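Local atomic coordinates of Lpg2148(MvcA) (Legionella pneumophila subsp. pneumophila str. Philadelphia 1, PDB entry 6K11), a protein that probably regulates the host ubiquitin-conjugating enzyme UBE2N by removing ubiquitin from it through a deamidase-type activity. Residues Ile163-Asn168 / Arg224-Ile229; Lys159-Phe162 / Asn168-Asn171; Thr94-Leu99 / Arg123-Arg128. One frame throughout, in Å; residues are numbered along the deposited sequence.

Contact 1: Ile163-Asn168 / Arg224-Ile229; sequences IDKMGN and RFDFWI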
loop_
_atom_site.group_PDB
_atom_site.type_symbol
_atom_site.label_atom_id
_atom_site.label_comp_id
_atom_site.label_asym_id
_atom_site.label_seq_id
_atom_site.Cartn_x
_atom_site.Cartn_y
_atom_site.Cartn_z
ATOM N N ILE A 163 -12.231 5.385 17.651
ATOM C CA ILE A 163 -12.468 4.659 16.405
ATOM C C ILE A 163 -11.144 4.605 15.667
ATOM O O ILE A 163 -10.581 5.658 15.342
ATOM C CB ILE A 163 -13.536 5.341 15.537
ATOM C CG1 ILE A 163 -14.870 5.404 16.259
ATOM C CG2 ILE A 163 -13.659 4.612 14.181
ATOM C CD1 ILE A 163 -15.969 6.051 15.440
ATOM N N ASP A 164 -10.633 3.398 15.402
ATOM C CA ASP A 164 -9.308 3.298 14.820
ATOM C C ASP A 164 -9.368 3.379 13.287
ATOM O O ASP A 164 -10.424 3.604 12.687
ATOM C CB ASP A 164 -8.594 2.036 15.319
ATOM C CG ASP A 164 -9.053 0.740 14.637
ATOM O OD1 ASP A 164 -10.074 0.705 13.903
ATOM O OD2 ASP A 164 -8.385 -0.286 14.897
ATOM N N LYS A 165 -8.194 3.215 12.662
ATOM C CA LYS A 165 -8.047 3.343 11.209
ATOM C C LYS A 165 -9.009 2.428 10.451
ATOM O O LYS A 165 -9.525 2.806 9.393
ATOM C CB LYS A 165 -6.592 3.048 10.807
ATOM C CG LYS A 165 -6.214 1.573 10.873
ATOM C CD LYS A 165 -4.710 1.318 10.931
ATOM C CE LYS A 165 -4.442 -0.026 11.604
ATOM N NZ LYS A 165 -3.219 -0.711 11.139
ATOM N N MET A 166 -9.275 1.234 10.978
ATOM C CA MET A 166 -10.169 0.281 10.330
ATOM C C MET A 166 -11.630 0.482 10.698
ATOM O O MET A 166 -12.494 -0.211 10.152
ATOM C CB MET A 166 -9.740 -1.143 10.673
ATOM C CG MET A 166 -8.255 -1.389 10.446
ATOM S SD MET A 166 -7.857 -1.702 8.711
ATOM C CE MET A 166 -7.631 -0.071 8.003
ATOM N N GLY A 167 -11.932 1.413 11.598
ATOM C CA GLY A 167 -13.291 1.588 12.066
ATOM C C GLY A 167 -13.668 0.751 13.269
ATOM O O GLY A 167 -14.850 0.703 13.618
ATOM N N ASN A 168 -12.709 0.075 13.896
ATOM C CA ASN A 168 -12.964 -0.639 15.141
ATOM C C ASN A 168 -13.281 0.346 16.258
ATOM O O ASN A 168 -12.591 1.356 16.428
ATOM C CB ASN A 168 -11.745 -1.465 15.543
ATOM C CG ASN A 168 -11.410 -2.557 14.539
ATOM O OD1 ASN A 168 -12.281 -3.332 14.127
ATOM N ND2 ASN A 168 -10.131 -2.638 14.158
ATOM N N ARG A 224 -3.552 -1.430 23.527
ATOM C CA ARG A 224 -4.726 -2.048 22.913
ATOM C C ARG A 224 -4.814 -1.775 21.415
ATOM O O ARG A 224 -5.540 -2.480 20.706
ATOM C CB ARG A 224 -6.020 -1.525 23.538
ATOM C CG ARG A 224 -6.245 -1.860 24.996
ATOM C CD ARG A 224 -7.538 -1.181 25.473
ATOM N NE ARG A 224 -8.760 -1.778 24.928
ATOM C CZ ARG A 224 -9.952 -1.191 24.991
ATOM N NH1 ARG A 224 -10.066 -0.009 25.577
ATOM N NH2 ARG A 224 -11.031 -1.774 24.488
ATOM N N PHE A 225 -4.134 -0.750 20.927
ATOM C CA PHE A 225 -4.375 -0.243 19.586
ATOM C C PHE A 225 -3.145 -0.418 18.712
ATOM O O PHE A 225 -2.026 -0.596 19.199
ATOM C CB PHE A 225 -4.742 1.238 19.614
ATOM C CG PHE A 225 -5.629 1.613 20.759
ATOM C CD1 PHE A 225 -6.874 1.025 20.900
ATOM C CD2 PHE A 225 -5.228 2.570 21.675
ATOM C CE1 PHE A 225 -7.705 1.384 21.943
ATOM C CE2 PHE A 225 -6.047 2.921 22.725
ATOM C CZ PHE A 225 -7.287 2.327 22.859
ATOM N N ASP A 226 -3.377 -0.332 17.404
ATOM C CA ASP A 226 -2.319 -0.359 16.394
ATOM C C ASP A 226 -2.442 0.949 15.624
ATOM O O ASP A 226 -3.410 1.148 14.884
ATOM C CB ASP A 226 -2.462 -1.591 15.485
ATOM C CG ASP A 226 -1.334 -1.711 14.439
ATOM O OD1 ASP A 226 -0.378 -0.906 14.440
ATOM O OD2 ASP A 226 -1.420 -2.641 13.610
ATOM N N PHE A 227 -1.516 1.877 15.866
ATOM C CA PHE A 227 -1.531 3.162 15.170
ATOM C C PHE A 227 -0.807 3.118 13.824
ATOM O O PHE A 227 -0.808 4.123 13.101
ATOM C CB PHE A 227 -0.878 4.240 16.028
ATOM C CG PHE A 227 -1.544 4.441 17.356
ATOM C CD1 PHE A 227 -2.927 4.427 17.462
ATOM C CD2 PHE A 227 -0.781 4.663 18.496
ATOM C CE1 PHE A 227 -3.538 4.624 18.691
ATOM C CE2 PHE A 227 -1.389 4.865 19.733
ATOM C CZ PHE A 227 -2.764 4.842 19.828
ATOM N N TRP A 228 -0.182 2.001 13.486
ATOM C CA TRP A 228 0.583 1.917 12.248
ATOM C C TRP A 228 -0.337 1.581 11.077
ATOM O O TRP A 228 -1.282 0.793 11.213
ATOM C CB TRP A 228 1.682 0.868 12.379
ATOM C CG TRP A 228 2.736 1.229 13.398
ATOM C CD1 TRP A 228 2.744 0.904 14.730
ATOM C CD2 TRP A 228 3.935 1.985 13.162
ATOM N NE1 TRP A 228 3.882 1.400 15.332
ATOM C CE2 TRP A 228 4.626 2.071 14.393
ATOM C CE3 TRP A 228 4.493 2.593 12.029
ATOM C CZ2 TRP A 228 5.843 2.744 14.521
ATOM C CZ3 TRP A 228 5.702 3.264 12.157
ATOM C CH2 TRP A 228 6.364 3.334 13.396
ATOM N N ILE A 229 -0.078 2.201 9.928
ATOM C CA ILE A 229 -0.870 1.959 8.725
ATOM C C ILE A 229 0.067 1.832 7.524
ATOM O O ILE A 229 1.101 2.505 7.460
ATOM C CB ILE A 229 -1.918 3.074 8.518
ATOM C CG1 ILE A 229 -2.786 2.811 7.291
ATOM C CG2 ILE A 229 -1.261 4.431 8.422
ATOM C CD1 ILE A 229 -3.888 3.833 7.137
HETATM O O HOH W 1 -6.078 -0.411 16.529
HETATM O O HOH W 2 -5.738 3.020 14.039
#
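Lys165 reaches from a hairpin loop to the start of strand 228-238, where its NZ donates a hydrogen bond to the carbonyl O of Trp228, the first residue of the strand. At 2.5 Å between NZ and O the bond is very short, and its exact length is doubtful. Asp226 adds a long salt bridge, OD2 lying 3.6 Å from NZ of Lys165. Beyond CG, which sits between the backbone N and the carbonyl carbon (chi1 74°), the extended lysine chain runs alongside Ile229 in the opposite sense, its CD 4.1 Å from CB of Ile229. A long aliphatic stem ending in a charge suits this span, where Lys165 CA and Phe227 CA, the nearest such pair, are 7.6 Å apart.

Two waters complete the interface. One accepts from Asp226 N and donates to Asp164 OD2; the other accepts from Lys165 N and donates to Asp226 O.

Each segment is ordered by an aspartate. Asp226 OD1 takes the backbone N of Trp228 at 3.1 Å, an Asx turn in which the N-H comes from above the carboxylate plane. Asp164 opens a type I turn that ends at Gly167: its OD1 accepts from Asn168 N at 2.7 Å, and weakly from Met166 N, while OD2 receives ND2 of Asn168 at 3.0 Å on its syn side. Gly167 has a positive phi (89°), which glycine adopts readily because it has no CB.

The turn joins strands 160-163 and 169-171. From the other segment, the ring of Phe225 meets Phe162 and Phe170 of these strands edge-to-face and also packs on Phe218 of helix 206-220, while Ile229 pairs through its backbone with Arg128 of strand 120-129.

Contact 2: Lys159-Phe162 / Asn168-Asn171; sequences KLYF and NLFN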
loop_
_atom_site.group_PDB
_atom_site.type_symbol
_atom_site.label_atom_id
_atom_site.label_comp_id
_atom_site.label_asym_id
_atom_site.label_seq_id
_atom_site.Cartn_x
_atom_site.Cartn_y
_atom_site.Cartn_z
ATOM N N LYS A 159 -20.286 7.917 26.822
ATOM C CA LYS A 159 -19.265 7.012 26.310
ATOM C C LYS A 159 -18.055 7.840 25.894
ATOM O O LYS A 159 -18.189 9.001 25.500
ATOM C CB LYS A 159 -19.789 6.182 25.126
ATOM C CG LYS A 159 -20.931 5.203 25.456
ATOM C CD LYS A 159 -20.395 3.796 25.750
ATOM C CE LYS A 159 -21.512 2.783 26.063
ATOM N NZ LYS A 159 -22.818 3.274 25.568
ATOM N N LEU A 160 -16.871 7.256 26.049
ATOM C CA LEU A 160 -15.617 7.801 25.535
ATOM C C LEU A 160 -15.035 6.716 24.639
ATOM O O LEU A 160 -14.669 5.642 25.130
ATOM C CB LEU A 160 -14.654 8.170 26.667
ATOM C CG LEU A 160 -13.282 8.720 26.258
ATOM C CD1 LEU A 160 -13.437 10.079 25.554
ATOM C CD2 LEU A 160 -12.377 8.850 27.460
ATOM N N TYR A 161 -14.962 6.991 23.334
ATOM C CA TYR A 161 -14.598 6.006 22.327
ATOM C C TYR A 161 -13.348 6.431 21.568
ATOM O O TYR A 161 -13.044 7.629 21.437
ATOM C CB TYR A 161 -15.721 5.828 21.286
ATOM C CG TYR A 161 -16.933 5.025 21.701
ATOM C CD1 TYR A 161 -16.810 3.718 22.185
ATOM C CD2 TYR A 161 -18.213 5.546 21.536
ATOM C CE1 TYR A 161 -17.924 2.980 22.529
ATOM C CE2 TYR A 161 -19.324 4.822 21.877
ATOM C CZ TYR A 161 -19.179 3.541 22.369
ATOM O OH TYR A 161 -20.295 2.823 22.707
ATOM N N PHE A 162 -12.637 5.432 21.042
ATOM C CA PHE A 162 -11.647 5.635 19.997
ATOM C C PHE A 162 -12.089 4.771 18.829
ATOM O O PHE A 162 -12.371 3.581 19.015
ATOM C CB PHE A 162 -10.229 5.267 20.469
ATOM C CG PHE A 162 -9.211 5.165 19.359
ATOM C CD1 PHE A 162 -9.035 6.210 18.455
ATOM C CD2 PHE A 162 -8.419 4.035 19.237
ATOM C CE1 PHE A 162 -8.089 6.121 17.426
ATOM C CE2 PHE A 162 -7.464 3.928 18.218
ATOM C CZ PHE A 162 -7.299 4.974 17.306
ATOM N N ASN A 168 -12.709 0.075 13.896
ATOM C CA ASN A 168 -12.964 -0.639 15.141
ATOM C C ASN A 168 -13.281 0.346 16.258
ATOM O O ASN A 168 -12.591 1.356 16.428
ATOM C CB ASN A 168 -11.745 -1.465 15.543
ATOM C CG ASN A 168 -11.410 -2.557 14.539
ATOM O OD1 ASN A 168 -12.281 -3.332 14.127
ATOM N ND2 ASN A 168 -10.131 -2.638 14.158
ATOM N N LEU A 169 -14.304 0.032 17.052
ATOM C CA LEU A 169 -14.803 0.941 18.079
ATOM C C LEU A 169 -14.309 0.468 19.442
ATOM O O LEU A 169 -14.692 -0.610 19.909
ATOM C CB LEU A 169 -16.327 1.002 18.024
ATOM C CG LEU A 169 -17.083 1.897 18.995
ATOM C CD1 LEU A 169 -16.904 3.351 18.611
ATOM C CD2 LEU A 169 -18.560 1.518 18.991
ATOM N N PHE A 170 -13.462 1.271 20.084
ATOM C CA PHE A 170 -12.877 0.919 21.371
ATOM C C PHE A 170 -13.495 1.797 22.445
ATOM O O PHE A 170 -13.359 3.027 22.395
ATOM C CB PHE A 170 -11.359 1.092 21.371
ATOM C CG PHE A 170 -10.629 0.146 20.453
ATOM C CD1 PHE A 170 -10.413 0.485 19.126
ATOM C CD2 PHE A 170 -10.133 -1.065 20.926
ATOM C CE1 PHE A 170 -9.735 -0.377 18.276
ATOM C CE2 PHE A 170 -9.455 -1.945 20.078
ATOM C CZ PHE A 170 -9.249 -1.582 18.747
ATOM N N ASN A 171 -14.163 1.169 23.413
ATOM C CA ASN A 171 -14.602 1.875 24.611
ATOM C C ASN A 171 -13.380 2.102 25.494
ATOM O O ASN A 171 -12.671 1.149 25.844
ATOM C CB ASN A 171 -15.688 1.077 25.351
ATOM C CG ASN A 171 -16.342 1.875 26.478
ATOM O OD1 ASN A 171 -15.657 2.573 27.240
ATOM N ND2 ASN A 171 -17.661 1.762 26.596
HETATM O O HOH W 3 -16.494 4.985 28.020
#
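A beta hairpin at the edge of the mixed sheet holds this contact: strand 160-163 runs back through a tight turn into strand 169-171, and Phe162 and Phe170 face each other across it as an antiparallel hydrogen-bonded pair. Phe162 N donates to Phe170 O at 2.9 Å, and Phe170 N donates to Phe162 O at 2.8 Å; both bonds are fairly straight. The two side chains run alongside each other in the same direction, CD2 of Phe162 being 4.1 Å from CD1 of Phe170. Phe162 is buried and meets Phe218 of helix 206-220 edge-to-face, a setting that suits phenylalanine, whereas Phe170 also touches Asp164 and Arg224.

Tyr161 and Asn171 form the next, non-hydrogen-bonded pair, and their side chains project from the other face of the sheet. Here the hairpin gains a diagonal contact, since Leu169 swings its branches across to Tyr161. With CG of Leu169 anti to the backbone N (chi1 -179°), CD1 lies over one face of the tyrosine ring, 3.7 Å from its centroid, in a CH-pi contact. The ring edge is turned to the Phe170 carbonyl, whose O also lies 3.2 Å from Tyr161 CA in a CA-H...O contact.

Asn171 OD1 accepts from Gly173 N and from a water that also takes Leu160 N; its ND2 lies 3.5 Å from Lys159 CD, the lysine chain passing almost perpendicular to the asparagine.

Contact 3: Thr94-Leu99 / Arg123-Arg128; sequences TKYEAL and RFEIDR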
loop_
_atom_site.group_PDB
_atom_site.type_symbol
_atom_site.label_atom_id
_atom_site.label_comp_id
_atom_site.label_asym_id
_atom_site.label_seq_id
_atom_site.Cartn_x
_atom_site.Cartn_y
_atom_site.Cartn_z
ATOM N N THR A 94 2.837 -15.898 5.904
ATOM C CA THR A 94 4.049 -15.837 6.707
ATOM C C THR A 94 4.130 -14.473 7.376
ATOM O O THR A 94 3.733 -13.461 6.795
ATOM C CB THR A 94 5.295 -16.086 5.850
ATOM O OG1 THR A 94 5.197 -17.366 5.212
ATOM C CG2 THR A 94 6.558 -16.085 6.712
ATOM N N LYS A 95 4.630 -14.449 8.607
ATOM C CA LYS A 95 4.728 -13.192 9.335
ATOM C C LYS A 95 5.852 -12.315 8.782
ATOM O O LYS A 95 6.867 -12.800 8.273
ATOM C CB LYS A 95 4.944 -13.443 10.832
ATOM C CG LYS A 95 6.091 -14.380 11.147
ATOM C CD LYS A 95 7.423 -13.662 11.384
ATOM C CE LYS A 95 8.433 -14.625 12.036
ATOM N NZ LYS A 95 9.822 -14.338 11.651
ATOM N N TYR A 96 5.656 -11.008 8.894
ATOM C CA TYR A 96 6.720 -10.052 8.629
ATOM C C TYR A 96 7.637 -9.932 9.845
ATOM O O TYR A 96 7.196 -10.036 10.993
ATOM C CB TYR A 96 6.140 -8.676 8.292
ATOM C CG TYR A 96 5.582 -8.522 6.884
ATOM C CD1 TYR A 96 6.428 -8.249 5.806
ATOM C CD2 TYR A 96 4.209 -8.616 6.636
ATOM C CE1 TYR A 96 5.931 -8.087 4.515
ATOM C CE2 TYR A 96 3.697 -8.458 5.342
ATOM C CZ TYR A 96 4.570 -8.186 4.288
ATOM O OH TYR A 96 4.092 -8.029 3.004
ATOM N N GLU A 97 8.926 -9.714 9.583
ATOM C CA GLU A 97 9.903 -9.379 10.613
ATOM C C GLU A 97 10.304 -7.909 10.526
ATOM O O GLU A 97 10.527 -7.368 9.439
ATOM C CB GLU A 97 11.139 -10.276 10.515
ATOM C CG GLU A 97 10.926 -11.601 11.203
ATOM C CD GLU A 97 12.090 -12.535 10.993
ATOM O OE1 GLU A 97 11.957 -13.364 10.055
ATOM O OE2 GLU A 97 13.105 -12.456 11.737
ATOM N N ALA A 98 10.384 -7.255 11.675
ATOM C CA ALA A 98 10.893 -5.892 11.681
ATOM C C ALA A 98 12.366 -5.887 11.285
ATOM O O ALA A 98 13.146 -6.739 11.718
ATOM C CB ALA A 98 10.690 -5.255 13.060
ATOM N N LEU A 99 12.737 -4.941 10.417
ATOM C CA LEU A 99 14.142 -4.732 10.102
ATOM C C LEU A 99 14.859 -4.217 11.346
ATOM O O LEU A 99 14.406 -3.258 11.979
ATOM C CB LEU A 99 14.294 -3.741 8.939
ATOM C CG LEU A 99 15.705 -3.541 8.365
ATOM C CD1 LEU A 99 16.226 -4.827 7.731
ATOM C CD2 LEU A 99 15.740 -2.384 7.351
ATOM N N ARG A 123 9.876 -9.541 0.197
ATOM C CA ARG A 123 8.753 -8.617 0.137
ATOM C C ARG A 123 8.855 -7.675 1.325
ATOM O O ARG A 123 9.063 -8.126 2.457
ATOM C CB ARG A 123 7.408 -9.356 0.146
ATOM C CG ARG A 123 6.221 -8.406 0.069
ATOM C CD ARG A 123 4.887 -9.096 -0.214
ATOM N NE ARG A 123 3.788 -8.119 -0.279
ATOM C CZ ARG A 123 2.662 -8.294 -0.972
ATOM N NH1 ARG A 123 2.480 -9.394 -1.693
ATOM N NH2 ARG A 123 1.732 -7.352 -0.978
ATOM N N PHE A 124 8.730 -6.373 1.065
ATOM C CA PHE A 124 8.842 -5.347 2.094
ATOM C C PHE A 124 7.515 -4.634 2.279
ATOM O O PHE A 124 6.762 -4.436 1.323
ATOM C CB PHE A 124 9.879 -4.279 1.752
ATOM C CG PHE A 124 11.284 -4.774 1.725
ATOM C CD1 PHE A 124 11.812 -5.324 0.568
ATOM C CD2 PHE A 124 12.090 -4.665 2.849
ATOM C CE1 PHE A 124 13.126 -5.778 0.535
ATOM C CE2 PHE A 124 13.400 -5.110 2.823
ATOM C CZ PHE A 124 13.917 -5.666 1.658
ATOM N N GLU A 125 7.272 -4.196 3.513
ATOM C CA GLU A 125 6.137 -3.338 3.834
ATOM C C GLU A 125 6.639 -2.169 4.672
ATOM O O GLU A 125 7.382 -2.366 5.637
ATOM C CB GLU A 125 5.052 -4.122 4.579
ATOM C CG GLU A 125 3.784 -3.320 4.850
ATOM C CD GLU A 125 2.860 -3.235 3.640
ATOM O OE1 GLU A 125 2.994 -4.074 2.709
ATOM O OE2 GLU A 125 1.990 -2.322 3.628
ATOM N N ILE A 126 6.274 -0.955 4.279
ATOM C CA ILE A 126 6.608 0.248 5.032
ATOM C C ILE A 126 5.329 0.748 5.677
ATOM O O ILE A 126 4.335 0.978 4.982
ATOM C CB ILE A 126 7.218 1.346 4.142
ATOM C CG1 ILE A 126 8.293 0.780 3.209
ATOM C CG2 ILE A 126 7.750 2.505 4.997
ATOM C CD1 ILE A 126 9.592 0.510 3.875
ATOM N N ASP A 127 5.358 0.918 6.996
ATOM C CA ASP A 127 4.239 1.451 7.761
ATOM C C ASP A 127 4.580 2.845 8.265
ATOM O O ASP A 127 5.740 3.144 8.560
ATOM C CB ASP A 127 3.910 0.570 8.974
ATOM C CG ASP A 127 3.420 -0.803 8.586
ATOM O OD1 ASP A 127 2.801 -0.916 7.508
ATOM O OD2 ASP A 127 3.656 -1.762 9.356
ATOM N N ARG A 128 3.561 3.687 8.383
ATOM C CA ARG A 128 3.724 4.971 9.048
ATOM C C ARG A 128 2.898 4.981 10.327
ATOM O O ARG A 128 1.850 4.338 10.410
ATOM C CB ARG A 128 3.298 6.124 8.146
ATOM C CG ARG A 128 1.854 6.075 7.739
ATOM C CD ARG A 128 1.580 7.157 6.722
ATOM N NE ARG A 128 0.175 7.533 6.702
ATOM C CZ ARG A 128 -0.731 6.965 5.922
ATOM N NH1 ARG A 128 -0.375 5.985 5.086
ATOM N NH2 ARG A 128 -1.986 7.385 5.971
HETATM O O HOH W 4 4.206 -5.597 1.074
#
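Tyr96 spans the distance to Arg123, Phe124 and Glu125 with its side chain alone, the nearest CA atoms, those of Tyr96 and Glu125, being 8.3 Å apart. Its CB points toward the strand, and a chi1 of -77° sets CG beside the backbone N. Along the ring, CE1 meets two groups: Arg123 O lies at the ring edge, 3.7 Å away, while Glu125 CB lies over one face, offset toward the rim and 4.1 Å from CE1. CZ touches the same CB. At the tip, OH comes 3.5 Å from Arg123 CD, and the guanidinium plane stands 75° from the ring.

Tyrosine suits this place because its ring packs on CB while its hydroxyl reaches a polar cluster. A water bonded to OH at 3.1 Å accepts from Arg123 NE in the guanidinium plane and donates to Phe124 O and Glu125 OE1, tying four groups together. Arg123 NH1 has its own partner, Asn76 of helix 71-83.

Strand 325-333 lies between the two segments in the antiparallel sheet, pairing with strand 97-98 and with strand 120-129; its Lys330 makes a cation-pi contact with Tyr96.

Along the chain contact 3 closes first; contact 2 and the first half of contact 1 follow on the continuous run 159-171, and the second half, 224-229, comes after a largely helical excursion. Contact 2 is the hairpin pairing, and contact 1 uses the turn of that hairpin; they share Asn168, and their centres are 11 Å apart. Arg224 NH1, probably hydrogen-bonded to Asn171 O, joins them further. Contact 3 belongs to the antiparallel sheet, in which its strand 120-129 neighbours strand 228-238 of contact 1, with centres about 17 Å apart. Contacts 2 and 3 do not touch. Contact 1 therefore stands where the mixed sheet of the MvcA insertion region meets the antiparallel sheet.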